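Cysteine hydrolase (Pseudomonas syringae pv. phaseolicola 1448A, PDB 3IRV) probably catalyses a hydrolytic reaction, as a member of the isochorismatase-like cysteine hydrolase family. Local coordinates at residues D29-F34 / P100-I105; Q51-L56 / I143-V148; L70-R75 / L120-F125; A169-N174 / V207-E212. All blocks are in the same frame, centred on the assembly; numbering follows the deposited sequence.

How the contacts relate
All four contacts belong to one Rossmann-like parallel α/β domain with strand order 3-2-1-4-5-6. Contacts 1 and 3, centres about 12 Å apart, meet where Gln31 OE1 lies 2.9 Å from His72 N. Asp29 salt-bridges Lys119, which bonds to carbonyls of 120-125; the pair probably belongs to the family's Asp-Lys-Cys active site. Contact 2, centred about 14 Å from contact 1, touches it where Met30 meets Gly146. Contact 4 lies beside contact 2, centres about 8 Å apart, and across the chain's centre from contact 3, centres about 23 Å apart. Contacts 3 and 4 touch the second subunit. A glycerol, probably from the crystallisation liquor, bonds to Ser171 O, about 4 Å from Asp172's side chain.

Contact 1 of 4, residues D29-F34 / P100-I105; sequences DMQKVF and PDVEVI
The ring of Phe34 has CG1 of Val33 over one face, 3.6 Å above the plane and offset toward the rim, while Gln31 OE1 lies at its edge, in plane. The carboxamide of Gln31 makes the direct side-chain hydrogen bond across the contact. Its NE2 gives an N-H to Val102 O at 2.9 Å, within the amide plane and on a carbonyl lone pair, and its OE1 accepts from His72 N. Glutamine suits this buried place because one amide can serve a donor and an acceptor on two different chain segments. CG beside the backbone N (chi1 -66°) and an extended chain carry the amide there.

Met30 centres an inverse gamma turn, and Gln31 and Val104 form a single beta bridge, CA to CA 4.1 Å. Ile105 N meets Met30 O at 3.0 Å, Lys32 N meets Glu103 O at 2.9 Å almost along the C=O axis, and Val33 N meets Asp101 O at 2.8 Å. Gln31 is the N-cap residue, so Glu103 O and Asp101 O satisfy N-H groups of the first helical turn. Lys32 runs its methylenes past Glu103 O and CG2 of Ile105; its ammonium reaches Pro100 O and Val104 O through one water each, which accepts from NZ and donates to the carbonyl.

The turn after strand 23-28 and the start of helix 32-35 are held by the loop that follows helix 91-94. Asp29 salt-bridges Lys119, consistent with the Asp-Lys pair of the family's catalytic triad. Met30 and Ile105 pack on Val50 of helix 50-62, whereas Gln31 and Val104 rest on Arg71 of strand 66-72.

Contact 2 of 4, residues Q51-L56 / I143-V148; sequences QPIQKL and IVCGTV
Helix 50-62 packs here on a central strand of the Rossmann-like parallel sheet, the layered α/β fold of the isochorismatase family. The axes of helix 51-56 and strand 143-145 approach to 10.7 Å and run roughly antiparallel, at 149°.

The direct contact is wholly apolar. Ile53 and Leu56, three residues apart and so on the same side of the helix, reach down to the strand, while Ile143 and Cys145, two apart, rise from it. Cys145 SG sits between the backbone N and the carbonyl carbon, the crowded position. There the sulfur lies between Ile53, whose CG1 and CD1 both come to 3.8 Å, and Leu56 CD2 at 4.0 Å. Leu56 also touches Ile143, CD2 to CG2 at 4.3 Å. Branched aliphatic side chains suit the buried helix-sheet interface, and the small thiol fits between Ile53 and Leu56.

The backbone bonds of helix and strand are made within the helix and within the sheet. The helix has its own, such as Leu56 N to Pro52 O, and the strand pairs with its neighbours, Ile143 and Cys145 bonding to Ile26 and Val144 to Ile168 and Leu170.

Backbone shape accounts for the glycine: at phi 122° and psi -145°, a CB on Gly146 would jam against the carbonyl O of Cys145. A cis peptide comes later, between Thr147 and Val148. At the corner made by Gly146, Ile53 CD1 stands 4.0 Å from Gly146 N.

Contact 3 of 4, residues L70-R75 / L120-F125; sequences LRHIVR and LFYSGF
Two successive carbonyls meet the imidazole of His72, one at its edge and one over a face. Leu120 O, at the edge, takes a weak hydrogen bond from NE2 at 2.9 Å, the angle at the hydrogen being 146°. Phe121 O sits over the centre of one face, 3.2 Å above the ring plane. CG of His72 is anti to the backbone N (chi1 -166°), which swings the ring toward the loop. Beside it, Leu120 CD2 packs 3.5 Å from Ile73 O and crosses to the edge of the Arg75 guanidinium, 3.9 Å from NH1, a group salt-bridged to Asp80. At the other end Leu70 CD1 rests 3.6 Å from Gly124 CA; a CB on residue 124 would clash with that methyl, so glycine fits.

The loop follows strand 115-119, the neighbour of strand 66-72 at the edge of the Rossmann-like sheet, so the contact joins the segments that leave two adjacent parallel strands at their C-terminal ends. Lys119 bonds through NZ to Phe121 O and Tyr122 O and thereby fixes the carbonyl above the histidine. Phe121 CD2 in turn lies over the Tyr122 ring, whose OH bonds to Glu203 O of the second subunit.

Contact 4 of 4, residues A169-N174 / V207-E212; sequences ALSDAN and VTTTAE
Strand 206-208 closes one edge of the Rossmann-like sheet by pairing in parallel with strand 166-170, to which it is connected through helix 189-204. Val207 begins the contact: its CG1, anti to the backbone N, lies against Ser171 CB at 3.7 Å, and its CG2 faces Ala169 CB. Ala169 and Val207 both pack on Ile200 of helix 189-204; the small alanine suits this close helix-sheet interface. Thr208 then makes the strand bonds, its N giving to Ala169 O at 3.1 Å, nearly along the C=O axis, and its O accepting from Ser171 N at 2.9 Å. Its CG2 meets Leu170 CD2 on the other face of the sheet.

Thr209, just after the strand, is the N-cap of helix 210-220, and its methyl leans on Ser171 OG. Thr210 is held by two bonds to one oxygen. Its N and OG1 each bond to Asp172 OD1 at 2.8 Å, the N-H along the syn lone pair and the hydroxyl from above the carboxylate plane. Asp172 lies in the type I turn Leu170-Ala173, and its negative charge at the helix N-terminus would be stabilised by the first-turn N-H groups. Leu170 CD1 packs against Thr210 OG1, crossing at about a right angle. Ala211 N is tied to Asp172 OD2 through a water. Glu212 completes the cap, its N donating to Thr209 OG1 at 3.1 Å.

Contact 1 of 4, residues D29-F34 / P100-I105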
# COMPACT_ATOMS: atom_id res chain seq x y z
N ASP A 29 13.25 -8.18 2.87
CA ASP A 29 14.38 -7.30 2.54
C ASP A 29 15.37 -7.10 3.71
O ASP A 29 15.87 -5.99 3.92
CB ASP A 29 13.86 -5.96 2.02
CG ASP A 29 13.17 -6.09 0.67
OD1 ASP A 29 13.18 -7.22 0.11
OD2 ASP A 29 12.61 -5.08 0.19
N MET A 30 15.66 -8.18 4.43
CA MET A 30 16.71 -8.10 5.46
C MET A 30 18.11 -8.24 4.84
O MET A 30 18.90 -9.14 5.17
CB MET A 30 16.41 -9.03 6.65
CG MET A 30 15.18 -8.55 7.47
SD MET A 30 15.33 -6.91 8.25
CE MET A 30 16.40 -7.40 9.67
N GLN A 31 18.40 -7.27 3.98
CA GLN A 31 19.61 -7.25 3.15
C GLN A 31 20.61 -6.28 3.74
O GLN A 31 20.24 -5.31 4.45
CB GLN A 31 19.24 -6.80 1.73
CG GLN A 31 18.34 -7.78 0.98
CD GLN A 31 17.70 -7.15 -0.22
OE1 GLN A 31 16.59 -6.62 -0.12
NE2 GLN A 31 18.41 -7.15 -1.36
N LYS A 32 21.90 -6.49 3.43
CA LYS A 32 22.94 -5.61 4.01
C LYS A 32 22.74 -4.12 3.68
O LYS A 32 23.03 -3.25 4.50
CB LYS A 32 24.32 -6.07 3.54
CG LYS A 32 24.64 -7.46 4.03
CD LYS A 32 25.92 -8.01 3.42
CE LYS A 32 26.44 -9.16 4.25
NZ LYS A 32 27.38 -10.05 3.51
N VAL A 33 22.21 -3.83 2.48
CA VAL A 33 21.98 -2.46 2.05
C VAL A 33 21.00 -1.68 2.98
O VAL A 33 21.12 -0.45 3.12
CB VAL A 33 21.52 -2.46 0.56
CG1 VAL A 33 20.17 -3.15 0.42
CG2 VAL A 33 21.52 -1.05 -0.04
N PHE A 34 20.09 -2.41 3.65
CA PHE A 34 19.17 -1.81 4.65
C PHE A 34 19.63 -1.99 6.09
O PHE A 34 19.25 -1.20 6.95
CB PHE A 34 17.77 -2.42 4.52
CG PHE A 34 17.18 -2.28 3.15
CD1 PHE A 34 16.72 -1.05 2.70
CD2 PHE A 34 17.06 -3.39 2.31
CE1 PHE A 34 16.17 -0.93 1.41
CE2 PHE A 34 16.54 -3.29 1.04
CZ PHE A 34 16.09 -2.06 0.58
N PRO A 100 27.50 -6.43 -3.46
CA PRO A 100 27.55 -7.27 -2.26
C PRO A 100 26.43 -7.00 -1.24
O PRO A 100 26.02 -7.91 -0.52
CB PRO A 100 28.89 -6.89 -1.61
CG PRO A 100 29.73 -6.41 -2.73
CD PRO A 100 28.79 -5.74 -3.71
N ASP A 101 25.97 -5.76 -1.17
CA ASP A 101 24.99 -5.41 -0.15
C ASP A 101 23.56 -5.87 -0.42
O ASP A 101 22.69 -5.69 0.45
CB ASP A 101 25.05 -3.93 0.21
CG ASP A 101 26.27 -3.59 1.09
OD1 ASP A 101 27.03 -4.52 1.52
OD2 ASP A 101 26.50 -2.40 1.35
N VAL A 102 23.32 -6.51 -1.56
CA VAL A 102 21.96 -7.07 -1.78
C VAL A 102 21.77 -8.40 -1.05
O VAL A 102 20.66 -8.94 -1.02
CB VAL A 102 21.57 -7.27 -3.28
CG1 VAL A 102 21.62 -5.94 -4.04
CG2 VAL A 102 22.43 -8.35 -3.96
N GLU A 103 22.84 -8.96 -0.50
CA GLU A 103 22.74 -10.25 0.19
C GLU A 103 22.05 -10.11 1.55
O GLU A 103 22.20 -9.09 2.23
CB GLU A 103 24.14 -10.86 0.39
CG GLU A 103 24.93 -11.07 -0.91
CD GLU A 103 24.28 -12.09 -1.87
OE1 GLU A 103 23.52 -13.00 -1.42
OE2 GLU A 103 24.54 -11.98 -3.11
N VAL A 104 21.30 -11.15 1.93
CA VAL A 104 20.70 -11.22 3.27
C VAL A 104 21.79 -11.22 4.35
O VAL A 104 22.84 -11.85 4.19
CB VAL A 104 19.80 -12.47 3.41
CG1 VAL A 104 19.29 -12.65 4.86
CG2 VAL A 104 18.62 -12.40 2.40
N ILE A 105 21.55 -10.49 5.44
CA ILE A 105 22.51 -10.44 6.53
C ILE A 105 22.82 -11.82 7.11
O ILE A 105 21.94 -12.69 7.22
CB ILE A 105 22.07 -9.48 7.66
CG1 ILE A 105 20.70 -9.88 8.25
CG2 ILE A 105 22.00 -8.06 7.14
CD1 ILE A 105 20.35 -9.01 9.50
O HOH W 1 27.75 -9.60 0.66
O HOH W 2 25.43 -12.28 4.19

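Contact 2 of 4, residues Q51-L56 / I143-V148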
# COMPACT_ATOMS: atom_id res chain seq x y z
N GLN A 51 16.96 -9.98 16.43
CA GLN A 51 16.75 -11.02 17.44
C GLN A 51 15.33 -11.66 17.40
O GLN A 51 15.22 -12.89 17.35
CB GLN A 51 17.09 -10.46 18.82
CG GLN A 51 17.31 -11.48 19.90
CD GLN A 51 17.70 -10.82 21.23
OE1 GLN A 51 17.01 -10.96 22.24
NE2 GLN A 51 18.81 -10.07 21.21
N PRO A 52 14.26 -10.83 17.41
CA PRO A 52 12.93 -11.46 17.27
C PRO A 52 12.77 -12.28 15.99
O PRO A 52 12.16 -13.34 16.04
CB PRO A 52 11.95 -10.28 17.25
CG PRO A 52 12.74 -9.05 17.33
CD PRO A 52 14.16 -9.37 17.65
N ILE A 53 13.30 -11.78 14.87
CA ILE A 53 13.23 -12.58 13.64
C ILE A 53 14.00 -13.92 13.79
O ILE A 53 13.50 -14.99 13.38
CB ILE A 53 13.66 -11.77 12.39
CG1 ILE A 53 12.68 -10.59 12.19
CG2 ILE A 53 13.64 -12.66 11.14
CD1 ILE A 53 13.05 -9.70 11.07
N GLN A 54 15.18 -13.89 14.43
CA GLN A 54 15.93 -15.15 14.64
C GLN A 54 15.09 -16.17 15.43
O GLN A 54 15.02 -17.36 15.06
CB GLN A 54 17.23 -14.85 15.39
CG GLN A 54 18.29 -14.18 14.58
CD GLN A 54 19.52 -13.86 15.42
OE1 GLN A 54 19.41 -13.52 16.60
NE2 GLN A 54 20.70 -13.96 14.80
N LYS A 55 14.45 -15.71 16.50
CA LYS A 55 13.57 -16.57 17.29
C LYS A 55 12.40 -17.11 16.46
O LYS A 55 12.06 -18.29 16.53
CB LYS A 55 13.04 -15.82 18.52
CG LYS A 55 14.11 -15.43 19.52
CD LYS A 55 13.45 -14.74 20.70
CE LYS A 55 14.38 -14.66 21.91
NZ LYS A 55 15.33 -13.53 21.76
N LEU A 56 11.81 -16.22 15.66
CA LEU A 56 10.70 -16.58 14.79
C LEU A 56 11.10 -17.67 13.81
O LEU A 56 10.36 -18.66 13.66
CB LEU A 56 10.21 -15.36 14.01
CG LEU A 56 9.12 -15.65 12.97
CD1 LEU A 56 7.83 -16.18 13.63
CD2 LEU A 56 8.86 -14.37 12.17
N ILE A 143 2.93 -14.52 7.76
CA ILE A 143 3.43 -13.72 8.88
C ILE A 143 4.53 -12.83 8.31
O ILE A 143 5.50 -13.37 7.77
CB ILE A 143 4.04 -14.65 9.96
CG1 ILE A 143 2.94 -15.55 10.54
CG2 ILE A 143 4.72 -13.84 11.07
CD1 ILE A 143 3.48 -16.75 11.34
N VAL A 144 4.39 -11.51 8.44
CA VAL A 144 5.29 -10.58 7.75
C VAL A 144 6.19 -9.88 8.76
O VAL A 144 5.69 -9.36 9.78
CB VAL A 144 4.49 -9.54 6.92
CG1 VAL A 144 5.43 -8.46 6.34
CG2 VAL A 144 3.70 -10.25 5.80
N CYS A 145 7.49 -9.93 8.49
CA CYS A 145 8.49 -9.18 9.26
C CYS A 145 9.54 -8.63 8.31
O CYS A 145 9.56 -9.01 7.12
CB CYS A 145 9.12 -10.10 10.30
SG CYS A 145 10.05 -11.52 9.56
N GLY A 146 10.39 -7.73 8.80
CA GLY A 146 11.46 -7.16 7.97
C GLY A 146 11.41 -5.65 7.87
O GLY A 146 11.05 -5.01 8.83
N THR A 147 11.78 -5.10 6.70
CA THR A 147 11.88 -3.64 6.55
C THR A 147 11.58 -3.30 5.06
O THR A 147 11.81 -4.16 4.21
CB THR A 147 13.32 -3.15 7.00
OG1 THR A 147 13.33 -1.74 7.28
CG2 THR A 147 14.38 -3.44 5.91
N VAL A 148 11.06 -2.11 4.71
CA VAL A 148 10.66 -1.03 5.61
C VAL A 148 9.16 -1.14 5.92
O VAL A 148 8.35 -1.40 5.01
CB VAL A 148 11.02 0.36 4.98
CG1 VAL A 148 10.64 1.51 5.90
CG2 VAL A 148 12.52 0.42 4.64

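Contact 3 of 4, residues L70-R75 / L120-F125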
# COMPACT_ATOMS: atom_id res chain seq x y z
N LEU A 70 12.41 -12.31 1.08
CA LEU A 70 12.32 -11.45 -0.10
C LEU A 70 13.62 -10.65 -0.18
O LEU A 70 14.17 -10.23 0.85
CB LEU A 70 11.18 -10.43 0.05
CG LEU A 70 9.80 -11.05 0.24
CD1 LEU A 70 8.77 -9.94 0.27
CD2 LEU A 70 9.49 -12.09 -0.84
N ARG A 71 14.11 -10.45 -1.40
CA ARG A 71 15.24 -9.55 -1.63
C ARG A 71 14.89 -8.58 -2.74
O ARG A 71 14.37 -9.00 -3.78
CB ARG A 71 16.48 -10.35 -2.06
CG ARG A 71 16.90 -11.43 -1.05
CD ARG A 71 18.25 -12.09 -1.44
NE ARG A 71 18.18 -12.64 -2.81
CZ ARG A 71 19.17 -13.29 -3.41
NH1 ARG A 71 20.32 -13.46 -2.77
NH2 ARG A 71 19.03 -13.73 -4.66
N HIS A 72 15.18 -7.30 -2.52
CA HIS A 72 14.98 -6.30 -3.55
C HIS A 72 16.27 -6.24 -4.36
O HIS A 72 17.31 -5.81 -3.85
CB HIS A 72 14.67 -4.95 -2.92
CG HIS A 72 14.14 -3.94 -3.89
ND1 HIS A 72 13.65 -2.71 -3.51
CD2 HIS A 72 14.00 -3.99 -5.24
CE1 HIS A 72 13.23 -2.05 -4.57
NE2 HIS A 72 13.44 -2.80 -5.64
N ILE A 73 16.21 -6.72 -5.60
CA ILE A 73 17.39 -6.88 -6.45
C ILE A 73 16.98 -6.56 -7.89
O ILE A 73 15.93 -7.05 -8.37
CB ILE A 73 17.92 -8.32 -6.39
CG1 ILE A 73 18.44 -8.68 -4.99
CG2 ILE A 73 19.08 -8.50 -7.40
CD1 ILE A 73 19.06 -10.06 -4.90
N VAL A 74 17.81 -5.75 -8.57
CA VAL A 74 17.60 -5.43 -10.00
C VAL A 74 18.84 -5.84 -10.80
O VAL A 74 19.89 -6.15 -10.22
CB VAL A 74 17.28 -3.94 -10.21
CG1 VAL A 74 16.04 -3.51 -9.37
CG2 VAL A 74 18.50 -3.07 -9.81
N ARG A 75 18.73 -5.86 -12.14
CA ARG A 75 19.81 -6.40 -12.96
C ARG A 75 21.05 -5.53 -12.87
O ARG A 75 22.17 -6.07 -12.86
CB ARG A 75 19.35 -6.51 -14.41
CG ARG A 75 18.47 -7.75 -14.65
CD ARG A 75 17.50 -7.54 -15.83
NE ARG A 75 16.66 -8.73 -16.04
CZ ARG A 75 15.56 -9.01 -15.34
NH1 ARG A 75 15.15 -8.20 -14.39
NH2 ARG A 75 14.88 -10.15 -15.58
N LEU A 120 11.65 -6.65 -8.01
CA LEU A 120 12.20 -5.45 -8.63
C LEU A 120 11.77 -4.15 -7.97
O LEU A 120 12.34 -3.08 -8.27
CB LEU A 120 11.79 -5.38 -10.12
CG LEU A 120 12.24 -6.52 -11.04
CD1 LEU A 120 11.59 -6.31 -12.45
CD2 LEU A 120 13.75 -6.60 -11.12
N PHE A 121 10.72 -4.20 -7.14
CA PHE A 121 10.15 -2.97 -6.60
C PHE A 121 9.84 -3.24 -5.13
O PHE A 121 10.61 -3.94 -4.46
CB PHE A 121 8.89 -2.62 -7.42
CG PHE A 121 8.74 -1.16 -7.75
CD1 PHE A 121 8.26 -0.77 -9.01
CD2 PHE A 121 9.08 -0.17 -6.84
CE1 PHE A 121 8.10 0.60 -9.33
CE2 PHE A 121 8.91 1.19 -7.16
CZ PHE A 121 8.42 1.56 -8.40
N TYR A 122 8.74 -2.71 -4.61
CA TYR A 122 8.48 -2.83 -3.17
C TYR A 122 7.68 -4.08 -2.79
O TYR A 122 7.98 -4.75 -1.78
CB TYR A 122 7.77 -1.60 -2.62
CG TYR A 122 8.44 -0.30 -2.96
CD1 TYR A 122 9.81 -0.10 -2.75
CD2 TYR A 122 7.69 0.74 -3.52
CE1 TYR A 122 10.42 1.11 -3.08
CE2 TYR A 122 8.29 1.96 -3.86
CZ TYR A 122 9.64 2.14 -3.64
OH TYR A 122 10.20 3.36 -3.96
N SER A 123 6.63 -4.35 -3.57
CA SER A 123 5.69 -5.43 -3.31
C SER A 123 6.37 -6.78 -3.37
O SER A 123 7.04 -7.09 -4.36
CB SER A 123 4.63 -5.44 -4.40
OG SER A 123 3.75 -6.52 -4.21
N GLY A 124 6.12 -7.61 -2.35
CA GLY A 124 6.60 -9.00 -2.43
C GLY A 124 5.80 -9.88 -3.37
O GLY A 124 6.25 -10.99 -3.71
N PHE A 125 4.61 -9.39 -3.77
CA PHE A 125 3.68 -10.16 -4.62
C PHE A 125 3.66 -9.75 -6.09
O PHE A 125 3.54 -10.61 -6.97
CB PHE A 125 2.24 -10.03 -4.12
CG PHE A 125 1.92 -10.94 -2.98
CD1 PHE A 125 1.65 -12.29 -3.20
CD2 PHE A 125 1.95 -10.46 -1.66
CE1 PHE A 125 1.37 -13.14 -2.13
CE2 PHE A 125 1.69 -11.30 -0.58
CZ PHE A 125 1.38 -12.65 -0.80

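Contact 4 of 4, residues A169-N174 / V207-E212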
# COMPACT_ATOMS: atom_id res chain seq x y z
N ALA A 169 0.92 -9.14 10.76
CA ALA A 169 2.11 -8.29 10.83
C ALA A 169 2.64 -8.29 12.26
O ALA A 169 1.87 -8.14 13.23
CB ALA A 169 1.79 -6.83 10.42
N LEU A 170 3.94 -8.45 12.40
CA LEU A 170 4.55 -8.49 13.75
C LEU A 170 4.98 -7.07 14.18
O LEU A 170 5.87 -6.44 13.57
CB LEU A 170 5.75 -9.45 13.73
CG LEU A 170 5.36 -10.89 13.38
CD1 LEU A 170 6.61 -11.76 13.43
CD2 LEU A 170 4.29 -11.41 14.32
N SER A 171 4.33 -6.56 15.23
CA SER A 171 4.60 -5.21 15.72
C SER A 171 6.05 -4.96 16.13
O SER A 171 6.55 -3.84 15.95
CB SER A 171 3.66 -4.86 16.87
OG SER A 171 3.85 -5.78 17.92
N ASP A 172 6.73 -5.99 16.63
CA ASP A 172 8.09 -5.80 17.12
C ASP A 172 9.15 -6.38 16.16
O ASP A 172 10.33 -6.52 16.52
CB ASP A 172 8.23 -6.40 18.53
CG ASP A 172 8.02 -7.91 18.56
OD1 ASP A 172 7.30 -8.48 17.69
OD2 ASP A 172 8.58 -8.56 19.47
N ALA A 173 8.73 -6.70 14.93
CA ALA A 173 9.66 -7.28 13.97
C ALA A 173 9.54 -6.68 12.58
O ALA A 173 9.91 -7.31 11.59
CB ALA A 173 9.55 -8.80 13.94
N ASN A 174 9.06 -5.44 12.51
CA ASN A 174 9.04 -4.65 11.27
C ASN A 174 9.67 -3.32 11.62
O ASN A 174 9.27 -2.69 12.60
CB ASN A 174 7.60 -4.44 10.77
CG ASN A 174 7.04 -5.68 10.05
OD1 ASN A 174 7.31 -5.90 8.87
ND2 ASN A 174 6.30 -6.52 10.79
N VAL A 207 -2.37 -7.57 13.75
CA VAL A 207 -1.08 -7.18 14.29
C VAL A 207 -0.88 -7.89 15.63
O VAL A 207 -1.79 -7.87 16.49
CB VAL A 207 -0.97 -5.63 14.47
CG1 VAL A 207 0.40 -5.26 15.10
CG2 VAL A 207 -1.12 -4.93 13.12
N THR A 208 0.27 -8.56 15.80
CA THR A 208 0.58 -9.17 17.08
C THR A 208 2.09 -9.17 17.27
O THR A 208 2.81 -8.68 16.40
CB THR A 208 -0.01 -10.61 17.21
OG1 THR A 208 0.09 -11.06 18.58
CG2 THR A 208 0.72 -11.59 16.31
N THR A 209 2.56 -9.68 18.42
CA THR A 209 4.01 -9.72 18.67
C THR A 209 4.63 -11.01 18.17
O THR A 209 3.95 -12.05 18.03
CB THR A 209 4.34 -9.60 20.17
OG1 THR A 209 3.75 -10.71 20.86
CG2 THR A 209 3.80 -8.29 20.72
N THR A 210 5.94 -10.95 17.94
CA THR A 210 6.70 -12.14 17.58
C THR A 210 6.50 -13.26 18.60
O THR A 210 6.23 -14.40 18.22
CB THR A 210 8.20 -11.83 17.45
OG1 THR A 210 8.37 -10.79 16.49
CG2 THR A 210 8.98 -13.04 16.99
N ALA A 211 6.60 -12.91 19.88
CA ALA A 211 6.46 -13.91 20.96
C ALA A 211 5.11 -14.61 20.90
O ALA A 211 5.03 -15.83 21.02
CB ALA A 211 6.69 -13.30 22.34
N GLU A 212 4.04 -13.83 20.70
CA GLU A 212 2.72 -14.47 20.64
C GLU A 212 2.54 -15.33 19.41
O GLU A 212 1.95 -16.41 19.50
CB GLU A 212 1.54 -13.49 20.79
CG GLU A 212 0.16 -14.03 20.26
CD GLU A 212 -0.36 -15.37 20.88
OE1 GLU A 212 0.17 -15.90 21.90
OE2 GLU A 212 -1.35 -15.90 20.32
O HOH W 3 7.88 -10.57 20.95